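Side-chain contacts in variant surface glycoprotein MITAT 1.1 (Trypanosoma brucei brucei, PDB 5LY9), which forms part of the dense surface coat with which the trypanosome evades the host immune response, by expressing antigenically distinct versions in series: residues 63-66 with 67-70; 99-102 with 103-107; 137-141 with 142-146; 278-281 with 282-286; 338-342 with 343-347. One frame throughout, in Å; residues are numbered along the deposited sequence.

Contact 1: residues 63-66 with 67-70. Unlike the reference sequence in segment 63-66: Leu-65 (reference Ser).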
loop_
_atom_site.group_PDB
_atom_site.type_symbol
_atom_site.label_atom_id
_atom_site.label_comp_id
_atom_site.label_asym_id
_atom_site.label_seq_id
_atom_site.Cartn_x
_atom_site.Cartn_y
_atom_site.Cartn_z
ATOM N N GLN A 63 -0.664 -3.080 -40.917
ATOM C CA GLN A 63 0.080 -2.042 -40.294
ATOM C C GLN A 63 -0.722 -1.304 -39.208
ATOM O O GLN A 63 -0.169 -1.005 -38.161
ATOM C CB GLN A 63 0.638 -1.019 -41.275
ATOM C CG GLN A 63 1.686 -1.617 -42.223
ATOM C CD GLN A 63 2.241 -0.563 -43.213
ATOM O OE1 GLN A 63 2.417 0.582 -42.893
ATOM N NE2 GLN A 63 2.559 -0.982 -44.398
ATOM N N GLN A 64 -1.990 -1.013 -39.464
ATOM C CA GLN A 64 -2.863 -0.363 -38.449
ATOM C C GLN A 64 -2.943 -1.227 -37.186
ATOM O O GLN A 64 -2.787 -0.757 -36.056
ATOM C CB GLN A 64 -4.276 -0.218 -39.008
ATOM C CG GLN A 64 -4.353 0.727 -40.188
ATOM C CD GLN A 64 -4.091 0.131 -41.562
ATOM O OE1 GLN A 64 -3.543 -0.954 -41.729
ATOM N NE2 GLN A 64 -4.422 0.907 -42.590
ATOM N N LEU A 65 -3.105 -2.513 -37.376
ATOM C CA LEU A 65 -3.322 -3.421 -36.219
ATOM C C LEU A 65 -1.998 -3.709 -35.457
ATOM O O LEU A 65 -1.980 -3.798 -34.236
ATOM C CB LEU A 65 -3.968 -4.711 -36.705
ATOM C CG LEU A 65 -5.422 -4.471 -37.184
ATOM C CD1 LEU A 65 -6.019 -5.750 -37.672
ATOM C CD2 LEU A 65 -6.279 -3.974 -36.044
ATOM N N THR A 66 -0.903 -3.815 -36.190
ATOM C CA THR A 66 0.429 -3.948 -35.582
ATOM C C THR A 66 0.697 -2.754 -34.665
ATOM O O THR A 66 1.139 -2.916 -33.543
ATOM C CB THR A 66 1.510 -4.082 -36.609
ATOM O OG1 THR A 66 1.343 -5.313 -37.338
ATOM C CG2 THR A 66 2.878 -4.081 -36.012
ATOM N N LEU A 67 0.454 -1.571 -35.184
ATOM C CA LEU A 67 0.612 -0.336 -34.449
ATOM C C LEU A 67 -0.212 -0.319 -33.213
ATOM O O LEU A 67 0.279 0.020 -32.097
ATOM C CB LEU A 67 0.272 0.817 -35.339
ATOM C CG LEU A 67 0.391 2.152 -34.651
ATOM C CD1 LEU A 67 1.838 2.456 -34.176
ATOM C CD2 LEU A 67 -0.130 3.226 -35.511
ATOM N N LEU A 68 -1.498 -0.709 -33.302
ATOM C CA LEU A 68 -2.352 -0.662 -32.150
ATOM C C LEU A 68 -1.931 -1.700 -31.098
ATOM O O LEU A 68 -1.948 -1.412 -29.915
ATOM C CB LEU A 68 -3.826 -0.873 -32.563
ATOM C CG LEU A 68 -4.403 0.318 -33.284
ATOM C CD1 LEU A 68 -5.737 -0.067 -33.994
ATOM C CD2 LEU A 68 -4.610 1.482 -32.390
ATOM N N ARG A 69 -1.527 -2.886 -31.546
ATOM C CA ARG A 69 -1.045 -3.964 -30.645
ATOM C C ARG A 69 0.174 -3.467 -29.909
ATOM O O ARG A 69 0.285 -3.647 -28.711
ATOM C CB ARG A 69 -0.731 -5.168 -31.498
ATOM C CG ARG A 69 -0.129 -6.367 -30.747
ATOM C CD ARG A 69 1.332 -6.599 -31.049
ATOM N NE ARG A 69 1.718 -7.848 -30.409
ATOM C CZ ARG A 69 1.538 -9.063 -30.927
ATOM N NH1 ARG A 69 1.096 -9.271 -32.165
ATOM N NH2 ARG A 69 1.806 -10.098 -30.182
ATOM N N GLY A 70 1.083 -2.858 -30.663
ATOM C CA GLY A 70 2.313 -2.281 -30.062
ATOM C C GLY A 70 2.018 -1.200 -29.078
ATOM O O GLY A 70 2.680 -1.127 -28.012
#

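Contact 2: residues 99-102 with 103-107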
loop_
_atom_site.group_PDB
_atom_site.type_symbol
_atom_site.label_atom_id
_atom_site.label_comp_id
_atom_site.label_asym_id
_atom_site.label_seq_id
_atom_site.Cartn_x
_atom_site.Cartn_y
_atom_site.Cartn_z
ATOM N N ALA A 99 -2.922 6.767 8.726
ATOM C CA ALA A 99 -3.058 5.900 9.853
ATOM C C ALA A 99 -2.187 6.358 11.015
ATOM O O ALA A 99 -2.604 6.341 12.162
ATOM C CB ALA A 99 -2.737 4.486 9.445
ATOM N N TYR A 100 -0.973 6.853 10.722
ATOM C CA TYR A 100 -0.082 7.306 11.799
ATOM C C TYR A 100 -0.647 8.520 12.528
ATOM O O TYR A 100 -0.697 8.568 13.769
ATOM C CB TYR A 100 1.288 7.644 11.181
ATOM C CG TYR A 100 2.346 8.066 12.177
ATOM C CD1 TYR A 100 2.671 7.287 13.321
ATOM C CD2 TYR A 100 3.015 9.263 12.010
ATOM C CE1 TYR A 100 3.647 7.670 14.183
ATOM C CE2 TYR A 100 4.028 9.665 12.892
ATOM C CZ TYR A 100 4.328 8.877 14.000
ATOM O OH TYR A 100 5.288 9.291 14.886
ATOM N N LEU A 101 -1.069 9.522 11.757
ATOM C CA LEU A 101 -1.721 10.712 12.309
ATOM C C LEU A 101 -2.995 10.337 13.083
ATOM O O LEU A 101 -3.184 10.812 14.245
ATOM C CB LEU A 101 -1.981 11.738 11.202
ATOM C CG LEU A 101 -2.744 12.945 11.689
ATOM C CD1 LEU A 101 -1.939 13.689 12.700
ATOM C CD2 LEU A 101 -3.077 13.840 10.479
ATOM N N LYS A 102 -3.810 9.429 12.536
ATOM C CA LYS A 102 -5.019 8.976 13.212
ATOM C C LYS A 102 -4.709 8.314 14.529
ATOM O O LYS A 102 -5.424 8.517 15.558
ATOM C CB LYS A 102 -5.770 8.039 12.312
ATOM C CG LYS A 102 -7.024 7.542 12.933
ATOM C CD LYS A 102 -7.919 6.870 11.952
ATOM C CE LYS A 102 -8.889 5.863 12.534
ATOM N NZ LYS A 102 -9.758 6.401 13.647
ATOM N N GLY A 103 -3.594 7.558 14.574
ATOM C CA GLY A 103 -3.233 6.883 15.847
ATOM C C GLY A 103 -2.915 7.854 16.928
ATOM O O GLY A 103 -3.276 7.654 18.104
ATOM N N SER A 104 -2.249 8.961 16.604
ATOM C CA SER A 104 -1.964 9.934 17.607
ATOM C C SER A 104 -3.201 10.723 18.038
ATOM O O SER A 104 -3.408 10.949 19.257
ATOM C CB SER A 104 -0.923 10.985 17.140
ATOM O OG SER A 104 0.331 10.277 16.756
ATOM N N ILE A 105 -4.034 11.141 17.065
ATOM C CA ILE A 105 -5.292 11.786 17.402
ATOM C C ILE A 105 -6.126 10.891 18.316
ATOM O O ILE A 105 -6.629 11.347 19.335
ATOM C CB ILE A 105 -6.078 12.145 16.147
ATOM C CG1 ILE A 105 -5.268 13.220 15.375
ATOM C CG2 ILE A 105 -7.479 12.613 16.508
ATOM C CD1 ILE A 105 -5.864 13.435 13.993
ATOM N N ASP A 106 -6.277 9.635 17.962
ATOM C CA ASP A 106 -7.165 8.764 18.736
ATOM C C ASP A 106 -6.625 8.585 20.174
ATOM O O ASP A 106 -7.371 8.523 21.163
ATOM C CB ASP A 106 -7.357 7.411 18.023
ATOM C CG ASP A 106 -8.220 7.497 16.772
ATOM O OD1 ASP A 106 -8.744 8.609 16.472
ATOM O OD2 ASP A 106 -8.383 6.419 16.118
ATOM N N GLU A 107 -5.311 8.441 20.282
ATOM C CA GLU A 107 -4.696 8.217 21.611
ATOM C C GLU A 107 -4.926 9.462 22.479
ATOM O O GLU A 107 -5.285 9.363 23.680
ATOM C CB GLU A 107 -3.236 7.845 21.469
ATOM C CG GLU A 107 -2.455 7.626 22.765
ATOM C CD GLU A 107 -2.869 6.382 23.541
ATOM O OE1 GLU A 107 -3.374 5.416 22.861
ATOM O OE2 GLU A 107 -2.565 6.374 24.800
#

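Contact 3: residues 137-141 with 142-146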
loop_
_atom_site.group_PDB
_atom_site.type_symbol
_atom_site.label_atom_id
_atom_site.label_comp_id
_atom_site.label_asym_id
_atom_site.label_seq_id
_atom_site.Cartn_x
_atom_site.Cartn_y
_atom_site.Cartn_z
ATOM N N GLU A 137 -21.846 4.737 22.423
ATOM C CA GLU A 137 -21.241 3.866 21.400
ATOM C C GLU A 137 -20.124 4.611 20.716
ATOM O O GLU A 137 -19.181 5.074 21.369
ATOM C CB GLU A 137 -22.288 3.412 20.391
ATOM C CG GLU A 137 -23.604 3.059 20.982
ATOM C CD GLU A 137 -23.508 1.876 21.812
ATOM O OE1 GLU A 137 -22.825 0.941 21.324
ATOM O OE2 GLU A 137 -24.126 1.885 22.923
ATOM N N THR A 138 -20.231 4.840 19.407
ATOM C CA THR A 138 -19.125 5.454 18.662
ATOM C C THR A 138 -19.207 6.976 18.598
ATOM O O THR A 138 -18.325 7.595 18.067
ATOM C CB THR A 138 -19.130 4.942 17.235
ATOM O OG1 THR A 138 -20.411 5.189 16.643
ATOM C CG2 THR A 138 -18.758 3.486 17.232
ATOM N N LYS A 139 -20.229 7.555 19.179
ATOM C CA LYS A 139 -20.519 8.984 19.131
ATOM C C LYS A 139 -20.075 9.699 20.421
ATOM O O LYS A 139 -20.213 9.143 21.523
ATOM C CB LYS A 139 -22.016 9.202 19.032
ATOM C CG LYS A 139 -22.668 8.641 17.791
ATOM C CD LYS A 139 -24.179 8.697 17.875
ATOM C CE LYS A 139 -24.903 7.941 18.979
ATOM N NZ LYS A 139 -24.847 6.546 18.669
ATOM N N LEU A 140 -19.596 10.925 20.274
ATOM C CA LEU A 140 -19.407 11.819 21.384
ATOM C C LEU A 140 -20.346 12.951 21.123
ATOM O O LEU A 140 -20.242 13.648 20.151
ATOM C CB LEU A 140 -17.962 12.374 21.445
ATOM C CG LEU A 140 -16.963 11.593 22.203
ATOM C CD1 LEU A 140 -15.582 12.293 22.038
ATOM C CD2 LEU A 140 -17.339 11.422 23.665
ATOM N N ASP A 141 -21.288 13.111 22.047
ATOM C CA ASP A 141 -22.520 13.840 21.779
ATOM C C ASP A 141 -23.114 13.481 20.428
ATOM O O ASP A 141 -23.507 12.335 20.162
ATOM C CB ASP A 141 -22.241 15.310 21.932
ATOM C CG ASP A 141 -21.994 15.730 23.412
ATOM O OD1 ASP A 141 -22.495 15.145 24.465
ATOM O OD2 ASP A 141 -21.281 16.717 23.457
ATOM N N ASP A 142 -23.225 14.423 19.561
ATOM C CA ASP A 142 -23.853 14.039 18.311
ATOM C C ASP A 142 -22.834 13.744 17.217
ATOM O O ASP A 142 -23.232 13.633 16.096
ATOM C CB ASP A 142 -24.819 15.126 17.877
ATOM C CG ASP A 142 -24.185 16.481 17.737
ATOM O OD1 ASP A 142 -23.115 16.740 18.352
ATOM O OD2 ASP A 142 -24.811 17.346 17.021
ATOM N N GLN A 143 -21.537 13.673 17.529
ATOM C CA GLN A 143 -20.494 13.579 16.512
ATOM C C GLN A 143 -19.898 12.163 16.517
ATOM O O GLN A 143 -19.429 11.705 17.564
ATOM C CB GLN A 143 -19.413 14.603 16.828
ATOM C CG GLN A 143 -18.180 14.608 15.940
ATOM C CD GLN A 143 -18.439 14.602 14.462
ATOM O OE1 GLN A 143 -19.115 15.535 14.001
ATOM N NE2 GLN A 143 -17.883 13.570 13.669
ATOM N N GLU A 144 -19.885 11.508 15.363
ATOM C CA GLU A 144 -19.168 10.254 15.263
ATOM C C GLU A 144 -17.701 10.499 15.657
ATOM O O GLU A 144 -17.039 11.449 15.186
ATOM C CB GLU A 144 -19.260 9.715 13.870
ATOM C CG GLU A 144 -18.636 8.406 13.651
ATOM C CD GLU A 144 -19.237 7.199 14.332
ATOM O OE1 GLU A 144 -20.267 7.268 15.024
ATOM O OE2 GLU A 144 -18.640 6.089 14.101
ATOM N N CYS A 145 -17.222 9.651 16.546
ATOM C CA CYS A 145 -15.855 9.723 17.046
ATOM C C CYS A 145 -15.378 8.346 17.526
ATOM O O CYS A 145 -15.200 8.125 18.746
ATOM C CB CYS A 145 -15.803 10.760 18.150
ATOM S SG CYS A 145 -14.148 11.449 18.397
ATOM N N ALA A 146 -15.187 7.448 16.570
ATOM C CA ALA A 146 -14.834 6.078 16.885
ATOM C C ALA A 146 -13.309 6.149 16.940
ATOM O O ALA A 146 -12.612 6.362 15.891
ATOM C CB ALA A 146 -15.303 5.079 15.852
#

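Contact 4: residues 278-281 with 282-286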
loop_
_atom_site.group_PDB
_atom_site.type_symbol
_atom_site.label_atom_id
_atom_site.label_comp_id
_atom_site.label_asym_id
_atom_site.label_seq_id
_atom_site.Cartn_x
_atom_site.Cartn_y
_atom_site.Cartn_z
ATOM N N LYS A 278 2.693 7.809 -31.594
ATOM C CA LYS A 278 3.539 8.468 -32.558
ATOM C C LYS A 278 4.913 7.804 -32.573
ATOM O O LYS A 278 5.493 7.580 -33.654
ATOM C CB LYS A 278 3.665 9.980 -32.172
ATOM C CG LYS A 278 4.497 10.776 -33.143
ATOM C CD LYS A 278 4.823 12.138 -32.573
ATOM C CE LYS A 278 5.313 12.983 -33.715
ATOM N NZ LYS A 278 5.914 14.241 -33.149
ATOM N N ALA A 279 5.438 7.503 -31.367
ATOM C CA ALA A 279 6.810 6.878 -31.272
ATOM C C ALA A 279 6.825 5.521 -31.918
ATOM O O ALA A 279 7.810 5.139 -32.583
ATOM C CB ALA A 279 7.257 6.768 -29.854
ATOM N N LEU A 280 5.723 4.779 -31.771
ATOM C CA LEU A 280 5.675 3.433 -32.403
ATOM C C LEU A 280 5.565 3.482 -33.941
ATOM O O LEU A 280 5.908 2.510 -34.584
ATOM C CB LEU A 280 4.551 2.586 -31.847
ATOM C CG LEU A 280 4.809 2.057 -30.452
ATOM C CD1 LEU A 280 3.524 1.656 -29.808
ATOM C CD2 LEU A 280 5.797 0.932 -30.570
ATOM N N VAL A 281 5.064 4.588 -34.514
ATOM C CA VAL A 281 4.989 4.716 -35.922
ATOM C C VAL A 281 6.422 4.668 -36.451
ATOM O O VAL A 281 6.737 3.968 -37.413
ATOM C CB VAL A 281 4.204 5.969 -36.363
ATOM C CG1 VAL A 281 4.336 6.191 -37.881
ATOM C CG2 VAL A 281 2.708 5.824 -35.974
ATOM N N LYS A 282 7.273 5.400 -35.787
ATOM C CA LYS A 282 8.677 5.482 -36.135
ATOM C C LYS A 282 9.389 4.155 -35.819
ATOM O O LYS A 282 10.016 3.585 -36.705
ATOM C CB LYS A 282 9.331 6.601 -35.386
ATOM C CG LYS A 282 10.803 6.689 -35.802
ATOM C CD LYS A 282 11.452 7.903 -35.221
ATOM C CE LYS A 282 12.936 7.928 -35.616
ATOM N NZ LYS A 282 13.604 8.866 -34.691
ATOM N N THR A 283 9.140 3.600 -34.667
ATOM C CA THR A 283 9.708 2.303 -34.264
ATOM C C THR A 283 9.358 1.141 -35.172
ATOM O O THR A 283 10.254 0.360 -35.509
ATOM C CB THR A 283 9.283 1.973 -32.843
ATOM O OG1 THR A 283 9.825 2.999 -32.005
ATOM C CG2 THR A 283 9.819 0.563 -32.322
ATOM N N LEU A 284 8.075 0.973 -35.518
ATOM C CA LEU A 284 7.583 -0.236 -36.197
ATOM C C LEU A 284 7.320 -0.082 -37.660
ATOM O O LEU A 284 7.399 -1.042 -38.388
ATOM C CB LEU A 284 6.279 -0.698 -35.513
ATOM C CG LEU A 284 6.429 -1.238 -34.085
ATOM C CD1 LEU A 284 5.049 -1.529 -33.484
ATOM C CD2 LEU A 284 7.394 -2.438 -34.070
ATOM N N LEU A 285 7.021 1.127 -38.135
ATOM C CA LEU A 285 6.477 1.261 -39.484
ATOM C C LEU A 285 7.321 2.078 -40.459
ATOM O O LEU A 285 7.254 1.849 -41.639
ATOM C CB LEU A 285 5.023 1.757 -39.389
ATOM C CG LEU A 285 3.992 1.012 -38.580
ATOM C CD1 LEU A 285 2.551 1.608 -38.711
ATOM C CD2 LEU A 285 3.874 -0.425 -39.001
ATOM N N LEU A 286 8.075 3.059 -40.001
ATOM C CA LEU A 286 8.859 3.886 -40.889
ATOM C C LEU A 286 10.163 3.200 -41.303
ATOM O O LEU A 286 10.767 2.516 -40.509
ATOM C CB LEU A 286 9.172 5.195 -40.257
ATOM C CG LEU A 286 7.934 6.130 -40.026
ATOM C CD1 LEU A 286 8.365 7.460 -39.416
ATOM C CD2 LEU A 286 7.033 6.390 -41.182
#

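Contact 5: residues 338-342 with 343-347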
loop_
_atom_site.group_PDB
_atom_site.type_symbol
_atom_site.label_atom_id
_atom_site.label_comp_id
_atom_site.label_asym_id
_atom_site.label_seq_id
_atom_site.Cartn_x
_atom_site.Cartn_y
_atom_site.Cartn_z
ATOM N N GLY A 338 -14.776 -9.016 -28.433
ATOM C CA GLY A 338 -15.382 -7.958 -27.648
ATOM C C GLY A 338 -16.135 -8.465 -26.392
ATOM O O GLY A 338 -16.350 -7.679 -25.499
ATOM N N LYS A 339 -16.491 -9.737 -26.301
ATOM C CA LYS A 339 -17.110 -10.226 -25.046
ATOM C C LYS A 339 -16.171 -10.977 -24.151
ATOM O O LYS A 339 -16.626 -11.545 -23.147
ATOM C CB LYS A 339 -18.277 -11.118 -25.393
ATOM C CG LYS A 339 -19.461 -10.277 -25.880
ATOM C CD LYS A 339 -20.517 -11.167 -26.489
ATOM C CE LYS A 339 -21.924 -10.559 -26.435
ATOM N NZ LYS A 339 -22.834 -11.448 -27.208
ATOM N N ILE A 340 -14.877 -11.044 -24.486
ATOM C CA ILE A 340 -13.954 -11.876 -23.686
ATOM C C ILE A 340 -13.010 -10.859 -23.049
ATOM O O ILE A 340 -12.322 -10.152 -23.767
ATOM C CB ILE A 340 -13.120 -12.830 -24.597
ATOM C CG1 ILE A 340 -14.051 -13.755 -25.388
ATOM C CG2 ILE A 340 -12.136 -13.619 -23.767
ATOM C CD1 ILE A 340 -13.431 -14.557 -26.520
ATOM N N HIS A 341 -13.067 -10.726 -21.756
ATOM C CA HIS A 341 -12.279 -9.681 -21.044
ATOM C C HIS A 341 -11.189 -10.254 -20.100
ATOM O O HIS A 341 -10.265 -9.518 -19.730
ATOM C CB HIS A 341 -13.240 -8.790 -20.253
ATOM C CG HIS A 341 -13.913 -9.492 -19.121
ATOM N ND1 HIS A 341 -13.322 -9.664 -17.879
ATOM C CD2 HIS A 341 -15.110 -10.126 -19.061
ATOM C CE1 HIS A 341 -14.118 -10.399 -17.118
ATOM N NE2 HIS A 341 -15.229 -10.658 -17.799
ATOM N N ASP A 342 -11.292 -11.531 -19.751
ATOM C CA ASP A 342 -10.418 -12.112 -18.758
ATOM C C ASP A 342 -9.044 -12.303 -19.343
ATOM O O ASP A 342 -8.900 -12.994 -20.365
ATOM C CB ASP A 342 -10.986 -13.413 -18.265
ATOM C CG ASP A 342 -10.146 -14.030 -17.194
ATOM O OD1 ASP A 342 -10.200 -13.569 -16.016
ATOM O OD2 ASP A 342 -9.354 -14.917 -17.523
ATOM N N THR A 343 -8.024 -11.763 -18.674
ATOM C CA THR A 343 -6.684 -11.858 -19.207
ATOM C C THR A 343 -6.140 -13.257 -19.291
ATOM O O THR A 343 -5.385 -13.552 -20.180
ATOM C CB THR A 343 -5.641 -10.987 -18.476
ATOM O OG1 THR A 343 -5.625 -11.350 -17.124
ATOM C CG2 THR A 343 -6.022 -9.513 -18.576
ATOM N N VAL A 344 -6.475 -14.108 -18.352
ATOM C CA VAL A 344 -6.003 -15.486 -18.410
ATOM C C VAL A 344 -6.614 -16.187 -19.611
ATOM O O VAL A 344 -5.921 -16.849 -20.416
ATOM C CB VAL A 344 -6.359 -16.258 -17.089
ATOM C CG1 VAL A 344 -6.065 -17.728 -17.253
ATOM C CG2 VAL A 344 -5.550 -15.668 -15.992
ATOM N N GLU A 345 -7.917 -16.038 -19.772
ATOM C CA GLU A 345 -8.554 -16.574 -20.987
ATOM C C GLU A 345 -7.956 -16.090 -22.272
ATOM O O GLU A 345 -7.758 -16.881 -23.191
ATOM C CB GLU A 345 -10.042 -16.228 -21.055
ATOM C CG GLU A 345 -10.833 -16.954 -19.983
ATOM C CD GLU A 345 -12.336 -16.647 -20.005
ATOM O OE1 GLU A 345 -12.853 -16.126 -21.039
ATOM O OE2 GLU A 345 -12.998 -16.894 -18.905
ATOM N N LEU A 346 -7.691 -14.792 -22.342
ATOM C CA LEU A 346 -7.151 -14.215 -23.580
ATOM C C LEU A 346 -5.759 -14.722 -23.861
ATOM O O LEU A 346 -5.417 -15.019 -24.976
ATOM C CB LEU A 346 -7.161 -12.698 -23.513
ATOM C CG LEU A 346 -8.590 -12.179 -23.636
ATOM C CD1 LEU A 346 -8.605 -10.737 -23.169
ATOM C CD2 LEU A 346 -9.187 -12.260 -25.075
ATOM N N GLY A 347 -4.938 -14.822 -22.806
ATOM C CA GLY A 347 -3.626 -15.466 -22.898
ATOM C C GLY A 347 -3.667 -16.889 -23.465
ATOM O O GLY A 347 -2.836 -17.250 -24.314
HETATM O O HOH W 1 -13.709 -13.205 -20.368
#

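Contact 1: residues 63-66 with 67-70
The flat groups that meet between Gln-64 and Leu-68, and between Leu-65 and Arg-69, are backbone peptide groups, joined N-H to O=C. Leu-68 N gives a hydrogen bond to Gln-64 O at 3.0 Å, and Arg-69 N gives one to Leu-65 O at 2.9 Å. Gln-63 O and Thr-66 O accept in the same way from Leu-67 N and Gly-70 N. The side-chain amides turn outward to helix 295-304. There Gln-63 OE1 bonds Lys-299 NZ, and Gln-64 NE2 bonds Leu-303 O.

Side-chain carbons also lie close to the carbonyl oxygens. Leu-68 has CG beside its own backbone N (chi1 -72°), which leans CG back to 3.4 Å from Gln-64 O. Leu-67 CB lies 3.4 Å from Gln-63 O, and Arg-69 CB lies 3.3 Å from Leu-65 O. The one apolar side-chain pair is loose: Leu-65 CD2 is 4.4 Å from Leu-68 CD1. Leu-65 stands where the reference sequence has serine. Thr-66 OG1 bonds back to Leu-62 O.

Leu-65 also packs on helices 24-55 and 313-321. Thr-66 packs on Met-355 and Arg-69 on Ser-351 of the second subunit. This is regular alpha-helical i to i+4 bonding, in the first turns of the long helix 62-114 of the VSG N-terminal domain.

Contact 2: residues 99-102 with 103-107
Lys-102 and Asp-106 form an i to i+4 salt bridge along helix 62-114, a long helix of the VSG N-terminal domain, where it meets the second subunit.

The polar contacts come first. Lys-102 NZ bonds Asp-106 OD2 at 2.8 Å, using the syn lone pair of that oxygen. Lys-102 CG stands anti to the backbone N (chi1 -180°), and the chain stays extended until it bends at chi4. That last bend turns NZ to the carboxylate, and the two side chains cross obliquely. NZ also bonds Ser-148 O and Thr-18 OG1. Asp-106 OD1 bonds Thr-18 OG1, and OD2 bonds Tyr-100 OH of the second subunit. The buried charges are therefore gripped from several sides, which probably favours their ionised forms. Ser-104 OG bonds Gly-103 O of the second subunit, and the reciprocal bond exists as well.

The backbone bonds are those of a regular alpha helix. Asp-106 N meets Lys-102 O at 2.8 Å, and Ile-105 N meets Leu-101 O at 3.0 Å. Gly-103 N and Ser-104 N bond Ala-99 O and Tyr-100 O.

The apolar contact lies on another side of the helix. Leu-101 and Ile-105 both pack on Trp-246 of helix 244-254 and on helix 8-21. Between them, Ile-105 CD1 touches Leu-101 CG at 3.9 Å, while Ile-105 CG1 sits 3.4 Å from Leu-101 O.

Contact 3: residues 137-141 with 142-146
Thr-138 meets Glu-144 and Ala-146 across a tight beta hairpin. From the start, Thr-138 CB is near both carboxylate oxygens, 3.4 Å from Glu-144 OE1 and 3.4 Å from Glu-144 OE2. Thr-138 OG1 then branches into the crowded position between backbone N and carbonyl carbon (chi1 56°). It donates a short hydrogen bond of 2.6 Å to Glu-144 OE1. The hydroxyl comes from the syn side, 22° out of the carboxylate plane. The other branch, Thr-138 CG2, ends 4.0 Å from Ala-146 CB. Glu-144 reaches this place because its chain bends at chi2.

The backbone holds the frame. Strand 139-140 is the middle of a three-stranded antiparallel sheet, between 135-136 and 143-144. Leu-140 and Gln-143 are a hydrogen-bonded antiparallel pair, closed by a type II' turn with Asp-141 and Asp-142 at its corners. Leu-140 N reaches Gln-143 O at 2.8 Å, and Gln-143 N bonds back to Leu-140 O. Lys-139 and Glu-144 are the non-hydrogen-bonded pair. Beyond it, Cys-145 N bonds Thr-138 O at 2.8 Å.

Leu-140 and Gln-143 share the other face of the hairpin. Leu-140 CD1 lies 4.0 Å from Cys-145 SG. Cys-145 is disulfide-bonded to Cys-15. Asp-142 OD1 forms a salt bridge to Lys-12, and Asp-141 OD1 bonds Thr-134 N.

The chemistry implies a hairpin held by its backbone bonds, by a hydroxyl-carboxylate link near its open end, and by a disulfide and a salt bridge to helix 8-21.

Contact 4: residues 278-281 with 282-286
Ala-279 begins the contact through its carbonyl. Ala-279 O accepts from Thr-283 N at 2.9 Å. Thr-283 OG1 is also near, 3.0 Å from Ala-279 O. The first torsion of Thr-283 (chi1 -62°) sets OG1 beside its backbone N and so close to that carbonyl.

Leu-280 follows with both backbone and side chain. Leu-280 O accepts from Leu-284 N at 2.8 Å. The two side chains lie next to each other and point the same way. Leu-280 CD2 touches Leu-284 CD1 at 3.9 Å, an apolar i to i+4 pair on one side of the helix.

Val-281 ends the first segment and takes two bonds on one oxygen. Val-281 O accepts from Leu-285 N at 2.9 Å and from Leu-286 N at 3.1 Å. The first donor is above the carbonyl plane. The second is nearly in line with the carbonyl bond and makes a wider, pi-type turn near the end of the helix. That turn brings Leu-286 close to Val-281, where Val-281 CG1 is 4.2 Å from Leu-286 CG. The two side chains meet at a slant.

Helix 275-285 packs against two helices of its own chain. Ala-279, Leu-280 and Thr-283 touch Arg-74 of helix 62-114, while Val-281 and Leu-285 touch Leu-300 and Leu-303 of helix 295-304. Leu-284 and Leu-285 also meet Asn-352 and Met-355 of the second subunit.

Contact 5: residues 338-342 with 343-347
Asp-342 is the N-cap of helix 343-367, and the backbone turns there from loop to helix. Asp-342 has extended angles (phi -74°, psi 126°), while Thr-343 is already helical. Leu-346 N closes the first turn with a hydrogen bond to Asp-342 O at 2.9 Å.

The cap itself is a side-chain bond. Asp-342 CG stands anti to the backbone N (chi1 -178°), and this swings the carboxylate over the helix start. Asp-342 OD2 accepts from Glu-345 N at 2.9 Å through its anti lone pair, with a nearly straight N-H...O. Val-344 N is also close, 3.1 Å from Asp-342 OD2.

The side chain of Glu-345, three residues on, turns back toward Asp-342 N. In a capping box its carboxylate would accept directly from Asp-342 N. Here a water stands between. Asp-342 N donates to the water at 3.0 Å, and the water donates to Glu-345 OE1 at 3.1 Å. The same oxygen forms a salt bridge with Arg-331. The two carboxylates approach each other, with Asp-342 OD2 4.4 Å from Glu-345 OE2. Arg-331 and the positive helix end probably ease that repulsion.

The loop before the cap adjoins the attached glycan, whose sugars touch Gly-338 and Lys-339. Ile-340 folds back on the first turn beside Leu-346, which itself packs on helix 24-55. There Ile-340 CG2 meets Leu-346 CD2 at 3.5 Å.

Contacts 1 and 2 lie on the same long helix, 62-114, with centres 51 Å apart on opposite sides of the chain's centre. Each has a local neighbour. Contact 4 packs on contact 1, with centres 10 Å apart; Leu-67 CD1 lies 3.6 Å from Leu-280 CB. Contact 3 borders contact 2, with centres 16 Å apart; Lys-102 NZ is 3.6 Å from Ala-146 O. Contact 5 stands 19 Å from contact 1, centre to centre, next to the attached glycan. No active site is involved. Contacts 1, 2, 4 and 5 all touch the second subunit, so they bear on the dimer; contact 3 does not.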